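Local coordinates for protein angiotensin-converting enzyme (Anopheles gambiae, PDB 6S1Y) that probably hydrolyses peptides as a zinc-dependent metallopeptidase of the angiotensin-converting enzyme family, and is captured here with a gamma-linked glutamate dipeptide in its active site, at residues A[205-210]-A[493-498]; A[430-435]-A[500-505]. One frame throughout, in Å; residues are numbered along the deposited sequence.

Interaction 1. Residues A[205-210]-A[493-498]; sequences QQVDDV and EYLRYF. With KSN ((2~{S})-2-[[(4~{S})-4-azanyl-5-oxidanyl-5-oxidanylidene-pentanoyl]amino]pentanedioic acid), chain H.
Val207 rests one methyl on the ring of Phe498, joining the helix of 203-233 to the first turn of the helix of 495-514. The tight part is made mainly by apolar side chains. Val207 CG1 lies over one face of the Phe498 ring, offset toward the rim, in a CH-pi contact 4.0 Å from the ring centroid and 24° off its normal. The other methyl, CG2, meets Leu495 CD1 tip to tip at a looser 4.2 Å. One turn on, Val210 CG1 comes obliquely to Phe498 CZ at 3.8 Å. With CG anti to the backbone N (chi1 -177°), the Phe498 side chain slides past both valines in the opposite direction. The loose side of the 205-210 turn faces solvent: there Gln205 NE2 reaches Asp209 OD1 from above the carboxylate plane, a bond within the helix that adds nothing to the contact.

Away from the valines, the 493-498 segment turns polar. Glu493 OE1 caps the helix start by accepting from Arg496 N at 2.8 Å, and also takes Arg496 NE in a salt bridge; the two donors approach from opposite faces of the carboxylate plane. Asp439 accepts from the backbone N of both Tyr494 and Leu495. Tyr497 CD2 sits over the centre of the Tyr494 ring, and both phenols reach the bound gamma-glutamyl dipeptide near their ring planes. Tyr494 OH donates to ligand O19 over 2.6 Å, and Tyr497 OH to ligand O15 over 2.7 Å. Lys485 and Gln255 also bond to this ligand. The same turn is thus apolar toward the 205-210 helix and hydrogen-bonding toward the pocket: two ligand carboxylates each accept from a tyrosine hydroxyl of a segment whose Leu495 and Phe498 side chains pack on the valines.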
# COMPACT_ATOMS: atom_id res chain seq x y z
N GLN A 205 13.62 -5.72 -13.81
CA GLN A 205 13.97 -7.13 -13.84
C GLN A 205 14.01 -7.72 -12.43
O GLN A 205 13.59 -8.86 -12.21
CB GLN A 205 15.33 -7.32 -14.52
CG GLN A 205 15.69 -8.78 -14.75
CD GLN A 205 14.71 -9.48 -15.69
OE1 GLN A 205 14.56 -9.08 -16.86
NE2 GLN A 205 14.04 -10.51 -15.17
N GLN A 206 14.50 -6.96 -11.46
CA GLN A 206 14.55 -7.46 -10.10
C GLN A 206 13.16 -7.83 -9.60
O GLN A 206 13.00 -8.80 -8.84
CB GLN A 206 15.17 -6.41 -9.18
CG GLN A 206 16.61 -6.08 -9.57
CD GLN A 206 17.26 -5.14 -8.56
OE1 GLN A 206 17.03 -5.26 -7.35
NE2 GLN A 206 18.04 -4.19 -9.07
N VAL A 207 12.15 -7.07 -10.02
CA VAL A 207 10.78 -7.32 -9.57
C VAL A 207 10.23 -8.59 -10.21
O VAL A 207 9.59 -9.42 -9.54
CB VAL A 207 9.90 -6.10 -9.87
CG1 VAL A 207 8.45 -6.47 -9.76
CG2 VAL A 207 10.25 -4.95 -8.92
N ASP A 208 10.46 -8.76 -11.51
CA ASP A 208 10.15 -10.03 -12.17
C ASP A 208 10.86 -11.19 -11.48
O ASP A 208 10.28 -12.27 -11.29
CB ASP A 208 10.56 -9.98 -13.65
CG ASP A 208 9.78 -8.96 -14.46
OD1 ASP A 208 8.76 -8.39 -13.99
OD2 ASP A 208 10.19 -8.72 -15.62
N ASP A 209 12.11 -11.01 -11.08
CA ASP A 209 12.81 -12.12 -10.43
C ASP A 209 12.19 -12.46 -9.08
O ASP A 209 12.14 -13.64 -8.70
CB ASP A 209 14.29 -11.79 -10.24
CG ASP A 209 15.03 -11.68 -11.54
OD1 ASP A 209 14.48 -12.07 -12.60
OD2 ASP A 209 16.18 -11.20 -11.49
N VAL A 210 11.72 -11.46 -8.32
CA VAL A 210 11.09 -11.78 -7.05
C VAL A 210 9.77 -12.52 -7.27
O VAL A 210 9.46 -13.48 -6.57
CB VAL A 210 10.90 -10.51 -6.20
CG1 VAL A 210 10.05 -10.81 -5.00
CG2 VAL A 210 12.27 -9.94 -5.79
N GLU A 493 1.05 5.51 -7.58
CA GLU A 493 1.93 4.40 -7.93
C GLU A 493 1.75 3.25 -6.94
O GLU A 493 1.57 3.48 -5.74
CB GLU A 493 3.37 4.91 -7.94
CG GLU A 493 4.38 3.96 -8.52
CD GLU A 493 5.14 3.20 -7.46
OE1 GLU A 493 4.64 3.10 -6.32
OE2 GLU A 493 6.23 2.71 -7.78
N TYR A 494 1.76 2.01 -7.44
CA TYR A 494 1.50 0.86 -6.57
C TYR A 494 2.70 -0.05 -6.36
O TYR A 494 2.68 -0.85 -5.42
CB TYR A 494 0.33 0.01 -7.10
CG TYR A 494 -0.49 -0.68 -6.01
CD1 TYR A 494 -1.43 0.03 -5.28
CD2 TYR A 494 -0.33 -2.03 -5.73
CE1 TYR A 494 -2.18 -0.59 -4.30
CE2 TYR A 494 -1.07 -2.65 -4.76
CZ TYR A 494 -1.99 -1.92 -4.04
OH TYR A 494 -2.71 -2.56 -3.08
N LEU A 495 3.74 0.07 -7.18
CA LEU A 495 4.92 -0.76 -6.97
C LEU A 495 5.55 -0.51 -5.60
O LEU A 495 6.20 -1.41 -5.05
CB LEU A 495 5.95 -0.52 -8.08
CG LEU A 495 7.08 -1.55 -8.04
CD1 LEU A 495 6.65 -2.82 -8.75
CD2 LEU A 495 8.36 -1.00 -8.66
N ARG A 496 5.36 0.68 -5.03
CA ARG A 496 5.80 0.93 -3.65
C ARG A 496 5.40 -0.21 -2.71
O ARG A 496 6.16 -0.57 -1.80
CB ARG A 496 5.22 2.25 -3.14
CG ARG A 496 3.70 2.35 -3.23
CD ARG A 496 3.19 3.76 -2.92
NE ARG A 496 3.64 4.75 -3.90
CZ ARG A 496 3.42 6.06 -3.79
NH1 ARG A 496 2.74 6.51 -2.76
NH2 ARG A 496 3.87 6.92 -4.71
N TYR A 497 4.19 -0.78 -2.89
CA TYR A 497 3.72 -1.79 -1.95
C TYR A 497 4.37 -3.15 -2.24
O TYR A 497 4.69 -3.90 -1.32
CB TYR A 497 2.19 -1.88 -1.99
CG TYR A 497 1.50 -0.56 -1.71
CD1 TYR A 497 1.33 -0.09 -0.39
CD2 TYR A 497 1.00 0.22 -2.74
CE1 TYR A 497 0.70 1.12 -0.14
CE2 TYR A 497 0.39 1.43 -2.49
CZ TYR A 497 0.24 1.88 -1.19
OH TYR A 497 -0.40 3.07 -0.95
N PHE A 498 4.63 -3.45 -3.51
CA PHE A 498 5.40 -4.65 -3.83
C PHE A 498 6.79 -4.59 -3.19
O PHE A 498 7.23 -5.54 -2.53
CB PHE A 498 5.52 -4.79 -5.36
CG PHE A 498 6.24 -6.04 -5.80
CD1 PHE A 498 7.62 -6.08 -5.82
CD2 PHE A 498 5.53 -7.17 -6.17
CE1 PHE A 498 8.29 -7.24 -6.22
CE2 PHE A 498 6.18 -8.32 -6.57
CZ PHE A 498 7.57 -8.35 -6.59
C10 KSN H . -2.19 7.95 -0.50
C13 KSN H . -1.12 4.29 2.16
C17 KSN H . -4.22 -1.05 -0.02
C02 KSN H . -3.07 -1.02 1.00
C03 KSN H . -2.51 0.37 1.33
C04 KSN H . -3.40 1.57 1.04
C05 KSN H . -3.76 2.45 2.27
C07 KSN H . -2.46 4.51 1.41
C08 KSN H . -2.75 5.98 1.11
C09 KSN H . -1.77 6.58 0.09
N01 KSN H . -1.96 -1.85 0.53
N06 KSN H . -3.35 3.85 2.38
O11 KSN H . -3.40 8.32 -0.42
O12 KSN H . -1.33 8.71 -1.07
O14 KSN H . -1.12 4.38 3.42
O15 KSN H . -0.07 3.98 1.57
O16 KSN H . -4.45 1.99 3.12
O18 KSN H . -5.39 -0.89 0.42
O19 KSN H . -4.07 -1.22 -1.25

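Interaction 2. Residues A[430-435]-A[500-505]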
# COMPACT_ATOMS: atom_id res chain seq x y z
N VAL A 430 -0.06 -13.45 -0.43
CA VAL A 430 -0.87 -13.36 -1.64
C VAL A 430 -0.88 -11.95 -2.24
O VAL A 430 -1.30 -11.77 -3.39
CB VAL A 430 -2.32 -13.80 -1.37
CG1 VAL A 430 -2.35 -15.20 -0.77
CG2 VAL A 430 -3.01 -12.83 -0.47
N PHE A 431 -0.47 -10.95 -1.48
CA PHE A 431 -0.55 -9.56 -1.94
C PHE A 431 0.53 -9.25 -2.98
O PHE A 431 0.31 -8.40 -3.86
CB PHE A 431 -0.46 -8.64 -0.71
CG PHE A 431 -0.37 -7.18 -1.03
CD1 PHE A 431 -1.50 -6.45 -1.30
CD2 PHE A 431 0.85 -6.55 -1.01
CE1 PHE A 431 -1.41 -5.12 -1.60
CE2 PHE A 431 0.95 -5.20 -1.32
CZ PHE A 431 -0.19 -4.50 -1.62
N LEU A 432 1.65 -9.92 -2.94
CA LEU A 432 2.74 -9.59 -3.87
C LEU A 432 2.36 -9.77 -5.32
O LEU A 432 2.53 -8.82 -6.11
CB LEU A 432 3.99 -10.40 -3.50
CG LEU A 432 4.60 -9.85 -2.21
CD1 LEU A 432 5.03 -10.93 -1.30
CD2 LEU A 432 5.78 -8.95 -2.53
N PRO A 433 1.82 -10.91 -5.75
CA PRO A 433 1.34 -10.99 -7.14
C PRO A 433 0.30 -9.93 -7.46
O PRO A 433 0.30 -9.40 -8.58
CB PRO A 433 0.76 -12.41 -7.24
CG PRO A 433 1.43 -13.18 -6.07
CD PRO A 433 1.62 -12.16 -5.01
N PHE A 434 -0.60 -9.62 -6.54
CA PHE A 434 -1.56 -8.56 -6.79
C PHE A 434 -0.85 -7.24 -7.06
O PHE A 434 -1.12 -6.58 -8.06
CB PHE A 434 -2.50 -8.41 -5.60
CG PHE A 434 -3.43 -7.23 -5.72
CD1 PHE A 434 -4.63 -7.34 -6.41
CD2 PHE A 434 -3.11 -6.02 -5.14
CE1 PHE A 434 -5.49 -6.28 -6.51
CE2 PHE A 434 -3.96 -4.95 -5.25
CZ PHE A 434 -5.15 -5.07 -5.93
N ALA A 435 0.03 -6.82 -6.14
CA ALA A 435 0.69 -5.52 -6.27
C ALA A 435 1.47 -5.46 -7.58
O ALA A 435 1.44 -4.46 -8.29
CB ALA A 435 1.61 -5.28 -5.08
N SER A 500 7.78 -2.73 -0.68
CA SER A 500 7.58 -2.83 0.76
C SER A 500 7.43 -4.27 1.23
O SER A 500 8.00 -4.66 2.26
CB SER A 500 6.34 -2.04 1.17
OG SER A 500 6.03 -2.34 2.52
N TYR A 501 6.60 -5.05 0.55
CA TYR A 501 6.32 -6.40 1.02
C TYR A 501 7.54 -7.31 0.91
O TYR A 501 7.64 -8.27 1.68
CB TYR A 501 5.10 -6.97 0.29
CG TYR A 501 3.81 -6.68 1.04
CD1 TYR A 501 3.39 -5.37 1.23
CD2 TYR A 501 3.05 -7.70 1.58
CE1 TYR A 501 2.23 -5.08 1.93
CE2 TYR A 501 1.87 -7.41 2.29
CZ TYR A 501 1.48 -6.10 2.47
OH TYR A 501 0.34 -5.81 3.16
N VAL A 502 8.48 -7.00 0.03
CA VAL A 502 9.77 -7.69 0.04
C VAL A 502 10.68 -7.15 1.14
O VAL A 502 11.14 -7.89 2.02
CB VAL A 502 10.45 -7.58 -1.33
CG1 VAL A 502 11.82 -8.29 -1.28
CG2 VAL A 502 9.57 -8.13 -2.44
N ILE A 503 11.00 -5.85 1.10
CA ILE A 503 12.06 -5.35 1.98
C ILE A 503 11.63 -5.33 3.43
O ILE A 503 12.47 -5.40 4.33
CB ILE A 503 12.56 -3.94 1.57
CG1 ILE A 503 11.49 -2.88 1.84
CG2 ILE A 503 12.98 -3.94 0.13
CD1 ILE A 503 11.89 -1.51 1.35
N GLN A 504 10.33 -5.22 3.70
CA GLN A 504 9.93 -5.19 5.10
C GLN A 504 10.40 -6.44 5.83
O GLN A 504 10.60 -6.41 7.05
CB GLN A 504 8.42 -5.01 5.25
CG GLN A 504 7.56 -6.22 4.91
CD GLN A 504 6.05 -5.89 5.01
OE1 GLN A 504 5.33 -6.48 5.80
NE2 GLN A 504 5.60 -4.94 4.20
N PHE A 505 10.57 -7.56 5.12
CA PHE A 505 11.06 -8.75 5.82
C PHE A 505 12.57 -8.68 6.02
O PHE A 505 13.10 -9.25 6.99
CB PHE A 505 10.65 -10.03 5.06
CG PHE A 505 9.16 -10.27 5.09
CD1 PHE A 505 8.32 -9.73 4.12
CD2 PHE A 505 8.58 -11.01 6.10
CE1 PHE A 505 6.94 -9.94 4.16
CE2 PHE A 505 7.21 -11.21 6.16
CZ PHE A 505 6.39 -10.67 5.19
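Phe431 opens this helix-to-helix contact in the mainly helical fold of the angiotensin-converting enzyme family, where the axes of the short segments 431-435 and 500-505 run roughly antiparallel at 139° and come within 10.8 Å. Its CG stands anti to the backbone N (chi1 173°), which carries the ring across Tyr501. The planes make 39°, with centroids 4.3 Å apart. Phe431 CD2 lies over the centre of the Tyr501 ring, and CE2 approaches Tyr501 CE1 to 3.5 Å. Phe431 also touches the bound dipeptide, so the pair brings the pocket wall up against the helix of 495-514.

Leu432 follows with a purely aliphatic contact. Its CD2 presses on Tyr501 CB at 3.5 Å and meets Val502 CG2 at 3.9 Å, Leu432 and Val502 crossing at about a right angle. Farther along, Ala435 N bonds to Phe431 O, a helical bond in the turn that carries both residues.

Tyr501 is covered on its two faces by different chemistry: Phe431 on one, the Gln504 amide on the other. Gln504 NE2 bonds to Asp389 and makes weak bonds to Ser500 O and Ser500 OG; it sits 3.7 Å above the Tyr501 ring plane, offset toward the rim.

In the fold
Interactions 1 and 2 have centres 8 Å apart and share the helix of 495-514: its first turn meets the helix of 203-233, its next turns the helix of 431-447. Along the chain the segments alternate, 205-210, 430-435, 493-498, 500-505, so elements distant in sequence converge on one helix, through residues that are buried. The two contacts touch directly, with Tyr497 CB 3.6 Å from Phe431 CZ and Phe498 CD2 3.4 Å from Leu432 O. Tyr494 and Tyr497, just before and within the start of 495-514, and Phe431 of 431-447 thus put pocket residues from both contacts side by side, while the zinc ion is bound by His357, His361 and Glu385.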